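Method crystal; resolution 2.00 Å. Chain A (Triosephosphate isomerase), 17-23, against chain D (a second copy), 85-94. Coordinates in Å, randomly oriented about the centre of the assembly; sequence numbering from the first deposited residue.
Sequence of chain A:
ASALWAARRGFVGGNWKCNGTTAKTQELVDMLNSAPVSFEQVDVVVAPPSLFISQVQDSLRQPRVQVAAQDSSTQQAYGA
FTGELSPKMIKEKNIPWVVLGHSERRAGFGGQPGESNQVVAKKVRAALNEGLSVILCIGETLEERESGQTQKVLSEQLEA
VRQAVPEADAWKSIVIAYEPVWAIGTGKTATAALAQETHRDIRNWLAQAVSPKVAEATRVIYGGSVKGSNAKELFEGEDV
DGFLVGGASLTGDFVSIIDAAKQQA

Chain A (17-23) KCNGTTA
Chain D, residues 85-94: LSPKMIKEKN

Residues 17-21 of chain A form an irregular loop that enters a helix at A:Thr22; it runs alongside the chain D helix 87-92 in the same sense, A:Cys18 CA lying 6.3 Å from D:Leu85 CA and A:Thr21 CA 6.6 Å from D:Lys93 CA.

D:Met89, a selenomethionine, fills the centre. With chi1 and chi2 both t and chi3 m (-82°), its chain extends before the methyl turns onto the loop, CE reaching 3.4 Å from A:Asn19 N and 3.5 Å from A:Cys18 C. A:Cys18, chi1 t, sets SG 3.9 Å from that CE, an apolar contact suited to a buried thiol, and 3.5 Å from D:Ser86 OG. D:Ser86 (p) caps its helix, OG accepting a weak bond from D:Met89 N at 3.3 Å.

A:Gly20, at phi/psi 153/139, adopts a backbone where a CB would jam against the preceding carbonyl. Water 1 donates to A:Gly20 O at 3.1 Å and to D:Met89 O at 2.8 Å.

A:Thr21 (p) caps the helix that follows, while its CG2 packs 3.6 Å from D:Glu92 CD. D:Lys93 (t, p, t, t) reaches across to chain A, where NZ donates to A:Thr22 OG1 at 3.0 Å; with chi1 m, A:Thr22 places OG1 within reach of that ammonium, whose proton it accepts. Water 2 accepts from A:Thr22 N (2.9 Å) and donates weakly to D:Glu92 O (3.3 Å).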

ATOM      1  N   LYS A  17       4.701  -5.813   9.654  1.00 21.70           N
ATOM      2  CA  LYS A  17       4.973  -6.189   8.286  1.00 21.66           C
ATOM      3  C   LYS A  17       3.753  -6.873   7.633  1.00 22.14           C
ATOM      4  O   LYS A  17       2.601  -6.496   7.973  1.00 22.24           O
ATOM      5  CB  LYS A  17       6.282  -6.962   8.169  1.00 21.85           C
ATOM      6  CG  LYS A  17       7.463  -6.298   8.852  1.00 21.65           C
ATOM      7  CD  LYS A  17       8.800  -7.021   8.610  1.00 21.65           C
ATOM      8  CE  LYS A  17       9.942  -6.201   9.328  1.00 21.28           C
ATOM      9  NZ  LYS A  17      11.281  -6.822   9.013  1.00 21.40           N
ATOM     10  N   CYS A  18       3.971  -7.822   6.724  1.00 21.99           N
ATOM     11  CA  CYS A  18       2.870  -8.434   5.948  1.00 22.68           C
ATOM     12  C   CYS A  18       2.415  -9.689   6.690  1.00 22.82           C
ATOM     13  O   CYS A  18       2.587 -10.836   6.222  1.00 23.82           O
ATOM     14  CB  CYS A  18       3.317  -8.704   4.488  1.00 21.86           C
ATOM     15  SG  CYS A  18       1.957  -9.260   3.438  1.00 21.38           S
ATOM     16  N   ASN A  19       1.853  -9.413   7.853  1.00 22.96           N
ATOM     17  CA  ASN A  19       1.331 -10.433   8.804  1.00 23.85           C
ATOM     18  C   ASN A  19       0.070  -9.854   9.413  1.00 23.80           C
ATOM     19  O   ASN A  19       0.078  -8.697   9.891  1.00 23.62           O
ATOM     20  CB  ASN A  19       2.345 -10.709   9.920  1.00 23.77           C
ATOM     21  CG  ASN A  19       3.619 -11.358   9.386  1.00 24.21           C
ATOM     22  OD1 ASN A  19       3.620 -12.552   9.135  1.00 24.08           O
ATOM     23  ND2 ASN A  19       4.668 -10.562   9.207  1.00 23.66           N
ATOM     24  N   GLY A  20      -0.974 -10.625   9.474  1.00 24.59           N
ATOM     25  CA  GLY A  20      -2.224 -10.153  10.074  1.00 25.73           C
ATOM     26  C   GLY A  20      -3.441 -10.863   9.507  1.00 26.48           C
ATOM     27  O   GLY A  20      -3.538 -11.090   8.299  1.00 26.22           O
ATOM     28  N   THR A  21      -4.357 -11.173  10.406  1.00 28.00           N
ATOM     29  CA  THR A  21      -5.730 -11.535  10.108  1.00 29.46           C
ATOM     30  C   THR A  21      -6.646 -10.820  11.113  1.00 30.40           C
ATOM     31  O   THR A  21      -6.168 -10.203  12.087  1.00 30.16           O
ATOM     32  CB  THR A  21      -5.991 -13.052  10.276  1.00 30.54           C
ATOM     33  OG1 THR A  21      -5.857 -13.376  11.633  1.00 31.38           O
ATOM     34  CG2 THR A  21      -4.992 -13.906   9.495  1.00 31.27           C
ATOM     35  N   THR A  22      -7.946 -10.922  10.899  1.00 30.82           N
ATOM     36  CA  THR A  22      -8.896 -10.257  11.800  1.00 31.72           C
ATOM     37  C   THR A  22      -8.693 -10.780  13.249  1.00 32.87           C
ATOM     38  O   THR A  22      -8.575  -9.986  14.187  1.00 31.34           O
ATOM     39  CB  THR A  22     -10.349 -10.472  11.346  1.00 32.20           C
ATOM     40  OG1 THR A  22     -10.491  -9.929  10.036  1.00 31.23           O
ATOM     41  CG2 THR A  22     -11.309  -9.708  12.257  1.00 33.01           C
ATOM     42  N   ALA A  23      -8.551 -12.095  13.399  1.00 33.27           N
ATOM     43  CA  ALA A  23      -8.395 -12.682  14.732  1.00 34.57           C
ATOM     44  C   ALA A  23      -7.048 -12.382  15.362  1.00 34.26           C
ATOM     45  O   ALA A  23      -6.966 -12.130  16.530  1.00 34.03           O
ATOM     46  CB  ALA A  23      -8.680 -14.203  14.691  1.00 35.53           C
TER
ATOM     47  N   LEU D  85       0.378  -5.643   0.863  1.00 20.15           N
ATOM     48  CA  LEU D  85      -0.759  -6.543   1.130  1.00 20.14           C
ATOM     49  C   LEU D  85      -0.690  -7.740   0.192  1.00 19.92           C
ATOM     50  O   LEU D  85      -0.883  -7.595  -1.029  1.00 19.02           O
ATOM     51  CB  LEU D  85      -2.109  -5.805   0.935  1.00 19.51           C
ATOM     52  CG  LEU D  85      -2.184  -4.463   1.688  1.00 19.70           C
ATOM     53  CD1 LEU D  85      -3.454  -3.709   1.365  1.00 20.33           C
ATOM     54  CD2 LEU D  85      -2.072  -4.647   3.209  1.00 20.37           C
ATOM     55  N   SER D  86      -0.390  -8.902   0.746  1.00 20.10           N
ATOM     56  CA  SER D  86      -0.286 -10.111  -0.023  1.00 20.94           C
ATOM     57  C   SER D  86      -1.681 -10.665  -0.438  1.00 20.77           C
ATOM     58  O   SER D  86      -2.699 -10.415   0.233  1.00 21.43           O
ATOM     59  CB  SER D  86       0.484 -11.191   0.737  1.00 21.54           C
ATOM     60  OG  SER D  86      -0.182 -11.547   1.905  1.00 21.45           O
ATOM     61  N   PRO D  87      -1.720 -11.404  -1.576  1.00 21.25           N
ATOM     62  CA  PRO D  87      -2.998 -11.975  -1.969  1.00 21.74           C
ATOM     63  C   PRO D  87      -3.561 -12.933  -0.930  1.00 23.09           C
ATOM     64  O   PRO D  87      -4.769 -13.040  -0.766  1.00 22.39           O
ATOM     65  CB  PRO D  87      -2.699 -12.663  -3.289  1.00 21.79           C
ATOM     66  CG  PRO D  87      -1.167 -12.768  -3.375  1.00 21.09           C
ATOM     67  CD  PRO D  87      -0.667 -11.605  -2.604  1.00 20.26           C
ATOM     68  N   LYS D  88      -2.674 -13.624  -0.221  1.00 25.20           N
ATOM     69  CA  LYS D  88      -3.135 -14.529   0.832  1.00 26.58           C
ATOM     70  C   LYS D  88      -3.842 -13.771   1.928  1.00 25.79           C
ATOM     71  O   LYS D  88      -4.894 -14.188   2.389  1.00 26.29           O
ATOM     72  CB  LYS D  88      -1.950 -15.330   1.344  1.00 28.48           C
ATOM     73  CG  LYS D  88      -2.288 -16.388   2.378  1.00 31.04           C
ATOM     74  CD  LYS D  88      -1.033 -17.137   2.720  1.00 32.46           C
ATOM     75  CE  LYS D  88      -1.162 -17.930   4.000  1.00 34.86           C
ATOM     76  NZ  LYS D  88      -1.926 -19.155   3.742  1.00 37.30           N
HETATM   77  N   MSE D  89      -3.270 -12.643   2.345  1.00 23.95           N
HETATM   78  CA  MSE D  89      -3.891 -11.809   3.377  1.00 23.06           C
HETATM   79  C   MSE D  89      -5.271 -11.298   2.915  1.00 22.65           C
HETATM   80  O   MSE D  89      -6.263 -11.255   3.695  1.00 23.56           O
HETATM   81  CB  MSE D  89      -2.967 -10.598   3.670  1.00 22.19           C
HETATM   82  CG  MSE D  89      -3.536  -9.719   4.755  1.00 22.43           C
HETATM   83 SE   MSE D  89      -2.342  -8.112   4.873  0.83 24.69          SE
HETATM   84  CE  MSE D  89      -0.947  -8.903   5.988  1.00 23.86           C
ATOM     85  N   ILE D  90      -5.310 -10.830   1.679  1.00 21.54           N
ATOM     86  CA  ILE D  90      -6.511 -10.206   1.098  1.00 21.32           C
ATOM     87  C   ILE D  90      -7.605 -11.309   1.066  1.00 22.86           C
ATOM     88  O   ILE D  90      -8.720 -11.105   1.521  1.00 24.36           O
ATOM     89  CB  ILE D  90      -6.209  -9.615  -0.295  1.00 19.61           C
ATOM     90  CG1 ILE D  90      -5.318  -8.341  -0.148  1.00 18.70           C
ATOM     91  CG2 ILE D  90      -7.461  -9.276  -1.060  1.00 20.16           C
ATOM     92  CD1 ILE D  90      -4.625  -7.940  -1.442  1.00 17.38           C
ATOM     93  N   LYS D  91      -7.267 -12.489   0.580  1.00 24.29           N
ATOM     94  CA  LYS D  91      -8.233 -13.584   0.496  1.00 26.55           C
ATOM     95  C   LYS D  91      -8.760 -13.984   1.897  1.00 28.33           C
ATOM     96  O   LYS D  91      -9.973 -14.190   2.079  1.00 28.04           O
ATOM     97  CB  LYS D  91      -7.619 -14.792  -0.196  1.00 27.82           C
ATOM     98  CG  LYS D  91      -8.593 -16.019  -0.285  1.00 30.54           C
ATOM     99  CD  LYS D  91      -9.774 -15.705  -1.181  1.00 31.31           C
ATOM    100  CE  LYS D  91     -10.672 -16.946  -1.299  1.00 32.49           C
ATOM    101  NZ  LYS D  91     -11.782 -16.457  -2.129  1.00 34.29           N
ATOM    102  N   GLU D  92      -7.847 -14.130   2.871  1.00 28.30           N
ATOM    103  CA  GLU D  92      -8.239 -14.504   4.207  1.00 29.53           C
ATOM    104  C   GLU D  92      -9.084 -13.417   4.922  1.00 29.02           C
ATOM    105  O   GLU D  92      -9.781 -13.704   5.833  1.00 30.52           O
ATOM    106  CB  GLU D  92      -6.961 -14.809   5.026  1.00 30.87           C
ATOM    107  CG  GLU D  92      -7.186 -15.307   6.411  1.00 33.64           C
ATOM    108  CD  GLU D  92      -6.014 -16.210   6.877  1.00 35.47           C
ATOM    109  OE1 GLU D  92      -6.327 -16.991   7.816  1.00 36.33           O
ATOM    110  OE2 GLU D  92      -4.895 -16.147   6.258  1.00 32.16           O
ATOM    111  N   LYS D  93      -8.979 -12.174   4.486  1.00 28.12           N
ATOM    112  CA  LYS D  93      -9.858 -11.108   4.971  1.00 28.44           C
ATOM    113  C   LYS D  93     -11.217 -11.112   4.209  1.00 28.16           C
ATOM    114  O   LYS D  93     -11.997 -10.213   4.353  1.00 26.86           O
ATOM    115  CB  LYS D  93      -9.065  -9.764   4.855  1.00 27.99           C
ATOM    116  CG  LYS D  93      -9.747  -8.481   5.291  1.00 28.31           C
ATOM    117  CD  LYS D  93     -10.137  -8.532   6.725  1.00 30.21           C
ATOM    118  CE  LYS D  93     -10.598  -7.181   7.286  1.00 29.61           C
ATOM    119  NZ  LYS D  93     -11.272  -7.409   8.611  1.00 32.52           N
ATOM    120  N   ASN D  94     -11.469 -12.148   3.410  1.00 30.48           N
ATOM    121  CA  ASN D  94     -12.738 -12.321   2.618  1.00 32.16           C
ATOM    122  C   ASN D  94     -12.994 -11.268   1.549  1.00 28.88           C
ATOM    123  O   ASN D  94     -14.077 -10.970   1.249  1.00 26.80           O
ATOM    124  CB  ASN D  94     -13.952 -12.443   3.523  1.00 36.52           C
ATOM    125  CG  ASN D  94     -13.744 -13.420   4.637  1.00 41.29           C
ATOM    126  OD1 ASN D  94     -13.707 -13.035   5.821  1.00 48.71           O
ATOM    127  ND2 ASN D  94     -13.551 -14.672   4.299  1.00 43.36           N
TER
HETATM  128  O   HOH W   1      -6.008 -11.736   6.460  1.00 24.46           O
HETATM  129  O   HOH W   2      -8.408 -11.810   8.204  1.00 32.56           O